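Local atomic coordinates of ML032222a iGluR (Mnemiopsis leidyi, PDB entry 4YKI), a protein that binds glycine in the ligand-binding domain of a ctenophore ionotropic glutamate receptor, which probably couples glycine binding to the opening of an ion channel. Residues Arg8-Ser14 with Phe51-Gln57; Glu16-Phe20 with Pro190-Asn195; Ser35-Met41 with Leu244-Trp248; Ala111-Ala115 with Glu208-Phe212. All coordinates share one frame; numbering follows the deposited sequence. Where two conformers were deposited one is given.

Interaction 1: Arg8-Ser14 with Phe51-Gln57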
# COMPACT_ATOMS: atom_id res chain seq x y z
N ARG B 8 8.22 25.08 -11.19
CA ARG B 8 8.45 24.08 -12.22
C ARG B 8 7.20 23.87 -13.05
O ARG B 8 6.10 24.12 -12.59
CB ARG B 8 8.89 22.75 -11.58
CG ARG B 8 10.17 22.84 -10.76
CD ARG B 8 11.43 22.99 -11.58
NE ARG B 8 12.58 23.11 -10.68
CZ ARG B 8 13.84 23.02 -11.04
NH1 ARG B 8 14.17 22.78 -12.30
NH2 ARG B 8 14.79 23.15 -10.13
N HIS B 9 7.40 23.41 -14.28
CA HIS B 9 6.31 22.99 -15.15
C HIS B 9 6.46 21.50 -15.42
O HIS B 9 7.38 21.10 -16.13
CB HIS B 9 6.31 23.75 -16.48
CG HIS B 9 5.17 23.37 -17.37
ND1 HIS B 9 3.86 23.74 -17.10
CD2 HIS B 9 5.12 22.60 -18.48
CE1 HIS B 9 3.07 23.23 -18.02
NE2 HIS B 9 3.81 22.53 -18.87
N LEU B 10 5.58 20.70 -14.85
CA LEU B 10 5.63 19.27 -14.99
C LEU B 10 4.81 18.78 -16.18
O LEU B 10 3.69 19.22 -16.40
CB LEU B 10 5.14 18.58 -13.72
CG LEU B 10 5.90 18.82 -12.41
CD1 LEU B 10 5.35 17.93 -11.29
CD2 LEU B 10 7.41 18.61 -12.61
N ARG B 11 5.38 17.84 -16.92
CA ARG B 11 4.68 17.10 -17.95
C ARG B 11 4.26 15.78 -17.32
O ARG B 11 5.11 15.02 -16.86
CB ARG B 11 5.58 16.89 -19.17
CG ARG B 11 6.04 18.18 -19.89
CD ARG B 11 7.33 18.85 -19.33
NE ARG B 11 8.30 17.83 -19.00
CZ ARG B 11 9.07 17.17 -19.85
NH1 ARG B 11 9.13 17.52 -21.13
NH2 ARG B 11 9.80 16.15 -19.39
N LEU B 12 2.97 15.54 -17.29
CA LEU B 12 2.41 14.38 -16.58
C LEU B 12 1.84 13.38 -17.55
O LEU B 12 0.95 13.71 -18.34
CB LEU B 12 1.32 14.83 -15.60
CG LEU B 12 1.78 15.86 -14.55
CD1 LEU B 12 0.58 16.26 -13.70
CD2 LEU B 12 2.92 15.32 -13.70
N GLY B 13 2.35 12.15 -17.53
CA GLY B 13 1.79 11.10 -18.37
C GLY B 13 0.46 10.63 -17.83
O GLY B 13 0.34 10.37 -16.62
N SER B 14 -0.51 10.47 -18.71
CA SER B 14 -1.80 9.94 -18.31
C SER B 14 -2.58 9.49 -19.54
O SER B 14 -2.20 9.79 -20.68
CB SER B 14 -2.62 10.98 -17.51
OG SER B 14 -3.59 10.33 -16.70
N PHE B 51 3.77 24.01 -8.58
CA PHE B 51 4.10 23.76 -9.98
C PHE B 51 2.90 23.98 -10.88
O PHE B 51 1.77 23.93 -10.43
CB PHE B 51 4.68 22.34 -10.20
CG PHE B 51 3.74 21.19 -9.82
CD1 PHE B 51 2.80 20.69 -10.72
CD2 PHE B 51 3.83 20.56 -8.57
CE1 PHE B 51 1.98 19.64 -10.39
CE2 PHE B 51 2.99 19.50 -8.24
CZ PHE B 51 2.08 19.04 -9.15
N THR B 52 3.18 24.25 -12.16
CA THR B 52 2.17 24.15 -13.20
C THR B 52 2.35 22.82 -13.91
O THR B 52 3.36 22.14 -13.72
CB THR B 52 2.27 25.30 -14.21
OG1 THR B 52 3.56 25.28 -14.83
CG2 THR B 52 2.07 26.63 -13.54
N TYR B 53 1.39 22.40 -14.71
CA TYR B 53 1.48 21.10 -15.33
C TYR B 53 0.67 21.03 -16.61
O TYR B 53 -0.17 21.90 -16.90
CB TYR B 53 1.02 19.99 -14.35
CG TYR B 53 -0.41 20.14 -13.91
CD1 TYR B 53 -0.74 20.97 -12.86
CD2 TYR B 53 -1.44 19.50 -14.59
CE1 TYR B 53 -2.04 21.16 -12.47
CE2 TYR B 53 -2.76 19.69 -14.21
CZ TYR B 53 -3.05 20.53 -13.14
OH TYR B 53 -4.33 20.76 -12.73
N GLU B 54 0.93 19.98 -17.37
CA GLU B 54 0.10 19.58 -18.49
C GLU B 54 0.11 18.07 -18.53
O GLU B 54 1.02 17.44 -17.99
CB GLU B 54 0.63 20.14 -19.81
CG GLU B 54 2.00 19.57 -20.21
CD GLU B 54 2.56 20.24 -21.44
OE1 GLU B 54 3.35 21.19 -21.25
OE2 GLU B 54 2.22 19.82 -22.56
N TYR B 55 -0.86 17.48 -19.21
CA TYR B 55 -0.93 16.05 -19.39
C TYR B 55 -0.53 15.67 -20.80
O TYR B 55 -0.94 16.32 -21.77
CB TYR B 55 -2.34 15.55 -19.09
CG TYR B 55 -2.83 15.71 -17.67
CD1 TYR B 55 -2.35 14.88 -16.66
CD2 TYR B 55 -3.78 16.65 -17.33
CE1 TYR B 55 -2.81 15.00 -15.37
CE2 TYR B 55 -4.25 16.79 -16.04
CZ TYR B 55 -3.77 15.95 -15.06
OH TYR B 55 -4.25 16.02 -13.77
N ILE B 56 0.25 14.60 -20.93
CA ILE B 56 0.73 14.10 -22.21
C ILE B 56 0.39 12.61 -22.29
O ILE B 56 0.80 11.80 -21.45
CB ILE B 56 2.25 14.28 -22.38
CG1 ILE B 56 2.58 15.79 -22.30
CG2 ILE B 56 2.78 13.62 -23.69
CD1 ILE B 56 4.01 16.17 -22.60
N GLN B 57 -0.39 12.26 -23.31
CA GLN B 57 -0.75 10.87 -23.55
C GLN B 57 0.22 10.22 -24.52
O GLN B 57 0.64 10.84 -25.47
CB GLN B 57 -2.15 10.79 -24.12
CG GLN B 57 -3.20 11.49 -23.30
CD GLN B 57 -4.58 11.09 -23.73
OE1 GLN B 57 -4.97 9.92 -23.64
NE2 GLN B 57 -5.35 12.06 -24.22
O HOH W 1 5.59 26.96 -14.05

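Interaction 2: Glu16-Phe20 with Pro190-Asn195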
# COMPACT_ATOMS: atom_id res chain seq x y z
N GLU B 16 -7.08 8.23 -20.29
CA GLU B 16 -8.36 7.96 -19.66
C GLU B 16 -8.38 6.55 -19.07
O GLU B 16 -7.97 5.60 -19.71
CB GLU B 16 -9.52 8.11 -20.64
CG GLU B 16 -10.87 7.74 -20.08
CD GLU B 16 -11.97 8.32 -20.94
OE1 GLU B 16 -12.21 7.78 -22.04
OE2 GLU B 16 -12.53 9.36 -20.57
N GLU B 17 -8.86 6.45 -17.83
CA GLU B 17 -9.12 5.19 -17.15
C GLU B 17 -10.10 5.50 -16.01
O GLU B 17 -9.69 5.92 -14.93
CB GLU B 17 -7.84 4.57 -16.58
CG GLU B 17 -8.11 3.28 -15.80
CD GLU B 17 -7.28 2.10 -16.22
OE1 GLU B 17 -7.23 1.81 -17.43
OE2 GLU B 17 -6.69 1.42 -15.34
N GLN B 18 -11.38 5.34 -16.26
CA GLN B 18 -12.38 5.78 -15.30
C GLN B 18 -12.33 4.83 -14.10
O GLN B 18 -12.18 3.63 -14.28
CB GLN B 18 -13.76 5.83 -15.95
CG GLN B 18 -13.76 6.83 -17.11
CD GLN B 18 -15.06 6.95 -17.87
OE1 GLN B 18 -16.09 6.42 -17.46
NE2 GLN B 18 -15.01 7.66 -18.99
N PRO B 19 -12.46 5.36 -12.87
CA PRO B 19 -12.83 6.72 -12.48
C PRO B 19 -11.60 7.55 -12.08
O PRO B 19 -11.75 8.62 -11.49
CB PRO B 19 -13.69 6.47 -11.25
CG PRO B 19 -13.01 5.34 -10.58
CD PRO B 19 -12.51 4.45 -11.72
N PHE B 20 -10.41 7.05 -12.38
CA PHE B 20 -9.17 7.74 -12.08
C PHE B 20 -8.95 8.96 -12.97
O PHE B 20 -8.60 10.03 -12.47
CB PHE B 20 -8.02 6.74 -12.18
CG PHE B 20 -8.14 5.60 -11.21
CD1 PHE B 20 -7.96 5.81 -9.86
CD2 PHE B 20 -8.50 4.34 -11.63
CE1 PHE B 20 -8.10 4.78 -8.95
CE2 PHE B 20 -8.65 3.30 -10.73
CZ PHE B 20 -8.45 3.51 -9.39
N PRO B 190 -10.23 -2.65 -8.89
CA PRO B 190 -10.95 -1.38 -8.76
C PRO B 190 -11.51 -0.87 -10.08
O PRO B 190 -12.59 -0.27 -10.13
CB PRO B 190 -9.87 -0.44 -8.21
CG PRO B 190 -8.90 -1.37 -7.50
CD PRO B 190 -8.86 -2.58 -8.36
N VAL B 191 -10.80 -1.12 -11.17
CA VAL B 191 -11.22 -0.71 -12.50
C VAL B 191 -12.48 -1.46 -12.90
O VAL B 191 -13.44 -0.89 -13.43
CB VAL B 191 -10.08 -0.94 -13.52
CG1 VAL B 191 -10.53 -0.69 -14.95
CG2 VAL B 191 -8.89 -0.04 -13.18
N LEU B 192 -12.50 -2.76 -12.67
CA LEU B 192 -13.66 -3.56 -13.00
C LEU B 192 -14.83 -3.22 -12.09
O LEU B 192 -15.97 -3.14 -12.57
CB LEU B 192 -13.33 -5.05 -12.93
CG LEU B 192 -12.29 -5.50 -13.95
CD1 LEU B 192 -12.06 -7.01 -13.88
CD2 LEU B 192 -12.67 -5.09 -15.35
N ALA B 193 -14.57 -3.00 -10.81
CA ALA B 193 -15.65 -2.67 -9.86
C ALA B 193 -16.39 -1.43 -10.31
O ALA B 193 -17.63 -1.38 -10.33
CB ALA B 193 -15.10 -2.49 -8.46
N HIS B 194 -15.64 -0.40 -10.70
CA HIS B 194 -16.26 0.83 -11.12
C HIS B 194 -17.01 0.71 -12.44
O HIS B 194 -18.17 1.13 -12.57
CB HIS B 194 -15.22 1.94 -11.25
CG HIS B 194 -15.82 3.19 -11.77
ND1 HIS B 194 -16.60 4.02 -10.99
CD2 HIS B 194 -15.86 3.70 -13.02
CE1 HIS B 194 -17.04 5.02 -11.73
NE2 HIS B 194 -16.61 4.85 -12.97
N ASN B 195 -16.33 0.14 -13.43
CA ASN B 195 -16.81 0.17 -14.80
C ASN B 195 -17.89 -0.86 -15.12
O ASN B 195 -18.61 -0.67 -16.10
CB ASN B 195 -15.63 0.06 -15.76
CG ASN B 195 -14.82 1.33 -15.81
OD1 ASN B 195 -15.28 2.31 -16.38
ND2 ASN B 195 -13.66 1.35 -15.20
O HOH W 2 -17.41 6.22 -15.26
O HOH W 3 -17.80 3.56 -16.48

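Interaction 3: Ser35-Met41 with Leu244-Trp248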
# COMPACT_ATOMS: atom_id res chain seq x y z
N SER B 35 -10.51 15.18 -15.86
CA SER B 35 -11.19 15.16 -14.58
C SER B 35 -11.03 13.77 -13.98
O SER B 35 -10.64 12.83 -14.66
CB SER B 35 -12.67 15.53 -14.73
OG SER B 35 -13.33 14.62 -15.59
N GLY B 36 -11.36 13.63 -12.70
CA GLY B 36 -11.35 12.34 -12.04
C GLY B 36 -10.55 12.35 -10.75
O GLY B 36 -10.03 13.39 -10.34
N MET B 37 -10.49 11.19 -10.10
CA MET B 37 -9.77 11.06 -8.84
C MET B 37 -8.32 11.50 -8.95
O MET B 37 -7.82 12.25 -8.10
CB MET B 37 -9.86 9.62 -8.35
CG MET B 37 -9.01 9.35 -7.12
SD MET B 37 -9.27 7.69 -6.50
CE MET B 37 -8.24 7.67 -5.04
N VAL B 38 -7.62 11.01 -9.96
CA VAL B 38 -6.21 11.37 -10.11
C VAL B 38 -6.06 12.86 -10.43
O VAL B 38 -5.17 13.53 -9.91
CB VAL B 38 -5.49 10.47 -11.15
CG1 VAL B 38 -4.13 11.01 -11.53
CG2 VAL B 38 -5.34 9.06 -10.56
N ASN B 39 -6.92 13.40 -11.29
CA ASN B 39 -6.87 14.82 -11.56
C ASN B 39 -7.02 15.64 -10.29
O ASN B 39 -6.32 16.63 -10.09
CB ASN B 39 -7.93 15.23 -12.58
CG ASN B 39 -7.80 16.68 -12.96
OD1 ASN B 39 -6.81 17.10 -13.53
ND2 ASN B 39 -8.82 17.47 -12.63
N ASP B 40 -7.96 15.26 -9.43
CA ASP B 40 -8.15 15.98 -8.16
C ASP B 40 -6.89 15.91 -7.30
O ASP B 40 -6.55 16.88 -6.65
CB ASP B 40 -9.35 15.42 -7.38
CG ASP B 40 -10.70 15.82 -7.94
OD1 ASP B 40 -10.76 16.71 -8.82
OD2 ASP B 40 -11.70 15.27 -7.45
N MET B 41 -6.20 14.77 -7.29
CA MET B 41 -4.93 14.64 -6.59
C MET B 41 -3.87 15.59 -7.17
O MET B 41 -3.17 16.27 -6.42
CB MET B 41 -4.43 13.20 -6.67
CG MET B 41 -5.31 12.21 -5.93
SD MET B 41 -5.00 10.49 -6.29
CE MET B 41 -3.34 10.25 -5.64
N LEU B 244 -11.86 10.96 -2.07
CA LEU B 244 -11.91 10.99 -3.54
C LEU B 244 -12.45 9.70 -4.14
O LEU B 244 -13.16 9.75 -5.14
CB LEU B 244 -10.54 11.28 -4.11
CG LEU B 244 -9.98 12.68 -3.86
CD1 LEU B 244 -8.60 12.77 -4.50
CD2 LEU B 244 -10.90 13.79 -4.38
N TRP B 245 -12.10 8.55 -3.57
CA TRP B 245 -12.64 7.30 -4.09
C TRP B 245 -14.18 7.30 -3.92
O TRP B 245 -14.91 6.88 -4.81
CB TRP B 245 -12.02 6.09 -3.40
CG TRP B 245 -12.56 4.80 -3.91
CD1 TRP B 245 -13.33 3.93 -3.24
CD2 TRP B 245 -12.36 4.23 -5.22
NE1 TRP B 245 -13.62 2.84 -4.01
CE2 TRP B 245 -13.05 3.01 -5.24
CE3 TRP B 245 -11.67 4.63 -6.37
CZ2 TRP B 245 -13.08 2.19 -6.35
CZ3 TRP B 245 -11.71 3.81 -7.49
CH2 TRP B 245 -12.40 2.60 -7.46
N GLU B 246 -14.67 7.75 -2.77
CA GLU B 246 -16.11 7.86 -2.56
C GLU B 246 -16.76 8.82 -3.57
O GLU B 246 -17.84 8.54 -4.10
CB GLU B 246 -16.39 8.31 -1.12
CG GLU B 246 -17.86 8.60 -0.82
CD GLU B 246 -18.71 7.35 -0.73
OE1 GLU B 246 -18.16 6.23 -0.79
OE2 GLU B 246 -19.95 7.49 -0.60
N LYS B 247 -16.11 9.95 -3.83
CA LYS B 247 -16.63 10.93 -4.78
C LYS B 247 -16.76 10.35 -6.18
O LYS B 247 -17.77 10.56 -6.85
CB LYS B 247 -15.68 12.12 -4.85
CG LYS B 247 -16.02 13.14 -5.94
CD LYS B 247 -15.07 14.32 -5.90
CE LYS B 247 -15.29 15.25 -7.09
NZ LYS B 247 -14.29 16.36 -7.09
N TRP B 248 -15.74 9.63 -6.63
CA TRP B 248 -15.62 9.27 -8.04
C TRP B 248 -16.07 7.86 -8.40
O TRP B 248 -16.48 7.62 -9.54
CB TRP B 248 -14.16 9.44 -8.50
CG TRP B 248 -13.78 10.85 -8.64
CD1 TRP B 248 -13.01 11.58 -7.79
CD2 TRP B 248 -14.16 11.73 -9.69
NE1 TRP B 248 -12.90 12.88 -8.25
CE2 TRP B 248 -13.59 12.99 -9.42
CE3 TRP B 248 -14.94 11.57 -10.84
CZ2 TRP B 248 -13.78 14.08 -10.27
CZ3 TRP B 248 -15.13 12.65 -11.67
CH2 TRP B 248 -14.56 13.89 -11.39
O HOH W 4 -13.02 18.30 -8.46

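Interaction 4: Ala111-Ala115 with Glu208-Phe212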
# COMPACT_ATOMS: atom_id res chain seq x y z
N ALA B 111 -4.62 -3.15 -4.74
CA ALA B 111 -5.40 -3.73 -5.81
C ALA B 111 -4.95 -5.17 -6.05
O ALA B 111 -3.85 -5.58 -5.66
CB ALA B 111 -5.27 -2.90 -7.10
N GLY B 112 -5.84 -5.93 -6.67
CA GLY B 112 -5.56 -7.28 -7.07
C GLY B 112 -6.02 -7.51 -8.50
O GLY B 112 -6.72 -6.68 -9.09
N ILE B 113 -5.58 -8.63 -9.06
CA ILE B 113 -6.10 -9.10 -10.34
C ILE B 113 -7.45 -9.75 -10.12
O ILE B 113 -7.64 -10.52 -9.17
CB ILE B 113 -5.11 -10.08 -11.02
CG1 ILE B 113 -3.75 -9.42 -11.26
CG2 ILE B 113 -5.68 -10.62 -12.32
CD1 ILE B 113 -3.82 -8.16 -12.12
N LYS B 114 -8.40 -9.39 -10.98
CA LYS B 114 -9.76 -9.91 -10.92
C LYS B 114 -10.20 -10.38 -12.31
O LYS B 114 -10.01 -9.68 -13.30
CB LYS B 114 -10.73 -8.83 -10.42
CG LYS B 114 -12.14 -9.35 -10.28
CD LYS B 114 -13.09 -8.34 -9.73
CE LYS B 114 -14.47 -8.94 -9.49
NZ LYS B 114 -14.47 -10.09 -8.53
N ALA B 115 -10.80 -11.56 -12.36
CA ALA B 115 -11.38 -12.09 -13.58
C ALA B 115 -12.88 -12.07 -13.49
O ALA B 115 -13.46 -12.42 -12.46
CB ALA B 115 -10.90 -13.51 -13.85
N GLU B 208 -10.11 -12.59 -6.15
CA GLU B 208 -8.98 -11.82 -6.65
C GLU B 208 -7.69 -12.54 -6.28
O GLU B 208 -7.65 -13.29 -5.29
CB GLU B 208 -9.02 -10.41 -6.09
CG GLU B 208 -10.23 -9.67 -6.59
CD GLU B 208 -10.24 -8.20 -6.27
OE1 GLU B 208 -9.21 -7.68 -5.79
OE2 GLU B 208 -11.28 -7.56 -6.53
N PHE B 209 -6.65 -12.35 -7.08
CA PHE B 209 -5.33 -12.91 -6.83
C PHE B 209 -4.25 -11.91 -7.21
O PHE B 209 -4.52 -11.01 -8.00
CB PHE B 209 -5.14 -14.25 -7.55
CG PHE B 209 -5.33 -14.20 -9.05
CD1 PHE B 209 -6.59 -14.15 -9.61
CD2 PHE B 209 -4.23 -14.25 -9.89
CE1 PHE B 209 -6.76 -14.12 -10.97
CE2 PHE B 209 -4.40 -14.23 -11.27
CZ PHE B 209 -5.66 -14.17 -11.79
N GLN B 210 -3.06 -12.09 -6.65
CA GLN B 210 -1.95 -11.14 -6.74
C GLN B 210 -2.25 -9.91 -5.87
O GLN B 210 -3.40 -9.48 -5.71
CB GLN B 210 -1.62 -10.67 -8.17
CG GLN B 210 -1.10 -11.73 -9.12
CD GLN B 210 0.33 -12.17 -8.83
OE1 GLN B 210 1.18 -11.41 -8.32
NE2 GLN B 210 0.60 -13.42 -9.13
N SER B 211 -1.19 -9.36 -5.30
CA SER B 211 -1.26 -8.18 -4.47
C SER B 211 -0.34 -7.13 -5.02
O SER B 211 0.86 -7.39 -5.16
CB SER B 211 -0.81 -8.57 -3.08
OG SER B 211 -0.68 -7.45 -2.24
N PHE B 212 -0.87 -5.94 -5.27
CA PHE B 212 -0.07 -4.82 -5.77
C PHE B 212 -0.73 -3.50 -5.37
O PHE B 212 -1.74 -3.49 -4.67
CB PHE B 212 0.18 -4.96 -7.29
CG PHE B 212 -1.07 -4.97 -8.11
CD1 PHE B 212 -1.73 -6.15 -8.36
CD2 PHE B 212 -1.58 -3.80 -8.65
CE1 PHE B 212 -2.88 -6.17 -9.11
CE2 PHE B 212 -2.75 -3.81 -9.39
CZ PHE B 212 -3.39 -5.01 -9.61
O HOH W 5 -8.68 -5.09 -6.18
O HOH W 6 -13.64 -9.15 -5.87

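Interaction 1: Arg8-Ser14 with Phe51-Gln57
With CG anti to the backbone N (chi1 -178°), His9 lays its imidazole across toward the neighbouring strand, where Thr52 OG1 and Glu54 CG each stand between their own backbone N and carbonyl carbon and so bring polar ends up to it. The strands concerned, 9-13 and 52-56, run parallel in the parallel sheet of the periplasmic-binding-protein-like fold; strand 87-89 lies along the other edge of 9-13. The histidine is held at both ring nitrogens. ND1 is hydrogen-bonded to Thr52 OG1 at 2.8 Å, and NE2 donates to the anti lone pair of Glu54 OE1, also at 2.8 Å. That oxygen lies in the imidazole plane although carboxylate and ring are turned 65° apart, and the two bonds together fix the ring's rotation. Arg11 follows on the same face, its CB 3.8 Å from Ile56 CD1, while its guanidinium leads away from strand 52-56, where NE forms a salt bridge with Asp86. On the other face, Leu10 CD1 sits over the middle of the Phe51 ring in a CH-pi contact, 3.7 Å from the centroid. Replacing Phe51 by an alanine would probably open a gap between Leu10 and Ser46 of helix 37-49. Further along, Leu12 rests CD1 on Tyr53 CB and CB on Tyr55 CD1. Its backbone bonds twice to the adjacent strand: Leu12 N to Glu54 O, and Leu12 O to Ile56 N, both 2.8 Å.

Interaction 2: Glu16-Phe20 with Pro190-Asn195
Pro19 and His194 come at each other from opposite directions, the pyrrolidine lying flat over one face of the imidazole. Pro19 CB stands over the ring centre, 3.6 Å from the centroid, in a CH-pi contact, and Pro19 CD reaches the near end of the ring at 3.5 Å from His194 CG. A cis peptide bond precedes the proline. At the edge of the imidazole, a water donates to Gln18 OE1 (2.6 Å) and is hydrogen-bonded to His194 NE2 (2.8 Å). Asn195, one residue on, carries the direct polar bond: ND2 donates to Gln18 O at 2.9 Å, arriving from above the carbonyl plane. The same ND2 also bonds to Val191 O within the helix, so the amide nitrogen is shared between two carbonyls, Val191 O near the amide plane and Gln18 O tilted from it. Val191 O in turn accepts from Asn195 N and ND2 on opposite faces of its plane. Nearer the ligand, Val191 CG2 crosses Glu17 at about a right angle, 3.4 Å from its OE2, and also meets the edge of the Phe20 ring, 4.1 Å from CE2. Glu17 touches the bound glycine and directs OE1 into a salt bridge with Arg144, another residue of the pocket. A loop of one lobe thus docks on helix 189-195 of the other beside the ligand, an arrangement consistent with the closed clamshell cleft of ionotropic glutamate receptor ligand-binding domains.

Interaction 3: Ser35-Met41 with Leu244-Trp248
Met37 and Leu244 face each other with CA atoms 5.7 Å apart where segments 37-41 and 244-248 of two helices cross at 138°. Gly36, the N-cap residue, is covered by Trp248: its CA lies 3.4 Å from the centroid of the six-membered ring, over the face. The indole N-H points within the ring plane to Asp40, NE1 donating to OD2 at 2.8 Å. Lys247 NZ makes a salt bridge with this same OD2, also at 2.8 Å, and the two donors reach it from opposite faces of the carboxylate. To get there Lys247 runs extended, its CE passing over the face of the indole opposite Gly36. The contact fastens helix 240-248, near the C terminus, to the start of helix 37-49 in the N-terminal part of the glycine-binding clamshell. A phenylalanine in place of Trp248 has no ring N-H, and would probably leave Asp40 OD2 without one of its two mates. Beyond the indole, Leu244 wedges between Asp40 CB and Met41, its CD1 3.6 Å from Met41 CG. The extended Met37 chain (chi1 173°) carries SD to the edge of Trp245, 3.9 Å from CE3, a Met-aromatic contact. A water bridges Asp40 OD1 and Lys247 NZ.

Interaction 4: Ala111-Ala115 with Glu208-Phe212
The Phe212 ring overlaps Ala111, one face lying against the carbonyl O, which stands 3.5 Å above the ring plane toward the rim. Its chi1 of 60° places the ring between backbone N and carbonyl carbon, and from there CE2 also reaches Ala111 CB at 3.5 Å. Ile113 spans both phenylalanines: CD1 approaches Phe212 CE1 at 3.7 Å, while CG2 sits over a face of Phe209, 3.6 Å from CZ. The strands are antiparallel, with Ala111-Phe212 and Ile113-Phe209 as hydrogen-bonded pairs, and a beta bulge shifts the register by one residue between them. Gly112 lies at this bulge; a CB on it would come within 3.1 Å of both Gln210 O and Glu208 OE1. On the polar side, Glu208 works through water. One molecule donates to its OE1 and accepts from Gly112 N, and another joins OE2 to Lys114 NZ, which has a further bond to Ser204. Direct charge pairing is lacking, since Lys114 NZ and Glu208 OE2 stay 4.5 Å apart. Around the pair, Ile113 packs on His145, Pro146 and Leu149 of helix 145-152; the Phe212 ring meets that of His145, and Phe212 also touches Glu188 of strand 183-188, both residues of the glycine pocket. Ser211 OG bonds to Arg236 of the second subunit. Strand 183-188 pairs with the other edge of strand 109-118, and Ala111 rests on Pro190 of helix 189-195.

Overall arrangement
From the N terminus, interaction 1 closes the first loop, bringing strand 52-56 back beside strand 9-13. Segments 16-20 and 35-41 both lie inside that loop, but their partners come much later, so interactions 2 and 3 cross interaction 1 and each other. Interaction 4 follows interaction 1 in series, crosses interaction 2 and is nested within the long loop closed by interaction 3. In space, interaction 2 is the middle piece: Pro19 and Phe20 bond to the start of helix 37-49, while Pro190 and Leu192 pack on strand 109-118. Tyr55 and Asn39 join interactions 1 and 3, whereas interactions 1 and 4 lie on opposite sides of the chain's centre, about 29 Å apart between centres.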